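Local coordinates for neuroglobin (Symsagittifera roscoffensis, PDB 4B4Y), which is a haem-binding globin of the neuroglobin lineage that carries an oxygen molecule in its haem pocket and probably binds oxygen reversibly, at residues A[12-15]-A[16-20]. Sequence-based numbering, arbitrary orientation.
Sequences EQQS and LIMED
Glu12 and Leu16, one turn apart on helix 11-24, the first helix of the globin fold, set their side chains at a slant to each other. Bent at chi2 (57°), the glutamate chain brings its carboxylate to the leucine, OE2 lying 4.0 Å from Leu16 CD2. On the leucine side, CG stands beside its own backbone N (chi1 -66°) and therefore leans back over the preceding turn, 3.3 Å from Glu12 O. That carbonyl also accepts the Leu16 N-H at 2.9 Å from N to O, with the donor tilted 21° from the carbonyl plane. With an alanine in place of Leu16, Glu12 OE2 and O would probably lose the carbons packed against them, and a gap would open against Glu136 of helix 135-153. Ile17 faces inward onto Trp141 of helix 135-153, while Met18 lies one turn beyond Gln14 and crosses the Gln14 side chain, with Met18 CG 3.5 Å from the backbone O of Gln14. Glu19 runs extended beyond CG, and Lys137 forms salt bridges with both Glu19 and Asp20, tying this helix to helix 135-153. At the root of the Glu19 chain, CB rests 3.5 Å from Ser15 O, the atom that accepts the Glu19 N-H.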
loop_
_atom_site.group_PDB
_atom_site.type_symbol
_atom_site.label_atom_id
_atom_site.label_comp_id
_atom_site.label_asym_id
_atom_site.label_seq_id
_atom_site.Cartn_x
_atom_site.Cartn_y
_atom_site.Cartn_z
ATOM N N GLU A 12 -33.411 -14.669 -6.613
ATOM C CA GLU A 12 -33.649 -13.836 -7.814
ATOM C C GLU A 12 -32.623 -12.655 -7.954
ATOM O O GLU A 12 -32.121 -12.411 -9.037
ATOM C CB GLU A 12 -35.081 -13.307 -7.824
ATOM C CG GLU A 12 -35.449 -12.517 -9.138
ATOM C CD GLU A 12 -35.262 -13.335 -10.436
ATOM O OE1 GLU A 12 -35.162 -14.597 -10.354
ATOM O OE2 GLU A 12 -35.221 -12.716 -11.558
ATOM N N GLN A 13 -32.220 -12.051 -6.846
ATOM C CA GLN A 13 -31.175 -10.974 -6.853
ATOM C C GLN A 13 -29.821 -11.560 -7.259
ATOM O O GLN A 13 -29.176 -11.055 -8.188
ATOM C CB GLN A 13 -31.110 -10.263 -5.484
ATOM C CG GLN A 13 -32.326 -9.416 -5.295
ATOM C CD GLN A 13 -32.375 -8.737 -3.961
ATOM O OE1 GLN A 13 -31.966 -9.294 -2.958
ATOM N NE2 GLN A 13 -32.934 -7.529 -3.934
ATOM N N GLN A 14 -29.434 -12.689 -6.653
ATOM C CA GLN A 14 -28.204 -13.444 -7.079
ATOM C C GLN A 14 -28.212 -13.682 -8.532
ATOM O O GLN A 14 -27.223 -13.382 -9.271
ATOM C CB GLN A 14 -28.033 -14.719 -6.270
ATOM C CG GLN A 14 -26.759 -15.477 -6.596
ATOM C CD GLN A 14 -25.474 -14.621 -6.321
ATOM O OE1 GLN A 14 -24.877 -14.072 -7.262
ATOM N NE2 GLN A 14 -25.060 -14.544 -5.072
ATOM N N SER A 15 -29.350 -14.126 -9.018
ATOM C CA SER A 15 -29.398 -14.481 -10.423
ATOM C C SER A 15 -29.284 -13.221 -11.309
ATOM O O SER A 15 -28.605 -13.230 -12.354
ATOM C CB SER A 15 -30.765 -15.231 -10.724
ATOM O OG SER A 15 -30.911 -15.293 -12.166
ATOM N N LEU A 16 -30.017 -12.153 -10.968
ATOM C CA LEU A 16 -29.894 -10.840 -11.758
ATOM C C LEU A 16 -28.435 -10.344 -11.785
ATOM O O LEU A 16 -27.937 -9.938 -12.824
ATOM C CB LEU A 16 -30.787 -9.722 -11.179
ATOM C CG LEU A 16 -32.276 -9.994 -11.314
ATOM C CD1 LEU A 16 -33.140 -9.032 -10.390
ATOM C CD2 LEU A 16 -32.670 -9.965 -12.844
ATOM N N ILE A 17 -27.740 -10.446 -10.646
ATOM C CA ILE A 17 -26.318 -10.090 -10.585
ATOM C C ILE A 17 -25.454 -10.967 -11.527
ATOM O O ILE A 17 -24.611 -10.452 -12.310
ATOM C CB ILE A 17 -25.740 -10.305 -9.172
ATOM C CG1 ILE A 17 -26.423 -9.419 -8.141
ATOM C CG2 ILE A 17 -24.260 -10.064 -9.237
ATOM C CD1 ILE A 17 -26.016 -7.996 -8.251
ATOM N N MET A 18 -25.625 -12.301 -11.418
ATOM C CA MET A 18 -24.863 -13.216 -12.299
ATOM C C MET A 18 -25.123 -12.889 -13.752
ATOM O O MET A 18 -24.185 -12.864 -14.572
ATOM C CB MET A 18 -25.184 -14.695 -12.013
ATOM C CG MET A 18 -24.545 -15.086 -10.758
ATOM S SD MET A 18 -22.815 -15.376 -11.127
ATOM C CE MET A 18 -22.620 -16.659 -9.893
ATOM N N GLU A 19 -26.357 -12.521 -14.066
ATOM C CA GLU A 19 -26.584 -12.153 -15.445
ATOM C C GLU A 19 -25.756 -10.869 -15.835
ATOM O O GLU A 19 -25.261 -10.765 -16.973
ATOM C CB GLU A 19 -28.053 -11.907 -15.581
ATOM C CG GLU A 19 -28.556 -11.342 -16.857
ATOM C CD GLU A 19 -30.076 -11.027 -16.698
ATOM O OE1 GLU A 19 -30.857 -11.863 -16.124
ATOM O OE2 GLU A 19 -30.522 -9.952 -17.142
ATOM N N ASP A 20 -25.530 -9.930 -14.899
ATOM C CA ASP A 20 -24.646 -8.796 -15.304
ATOM C C ASP A 20 -23.175 -9.157 -15.219
ATOM O O ASP A 20 -22.379 -8.667 -16.021
ATOM C CB ASP A 20 -24.967 -7.509 -14.536
ATOM C CG ASP A 20 -26.425 -7.091 -14.701
ATOM O OD1 ASP A 20 -26.984 -7.286 -15.843
ATOM O OD2 ASP A 20 -26.989 -6.537 -13.709
#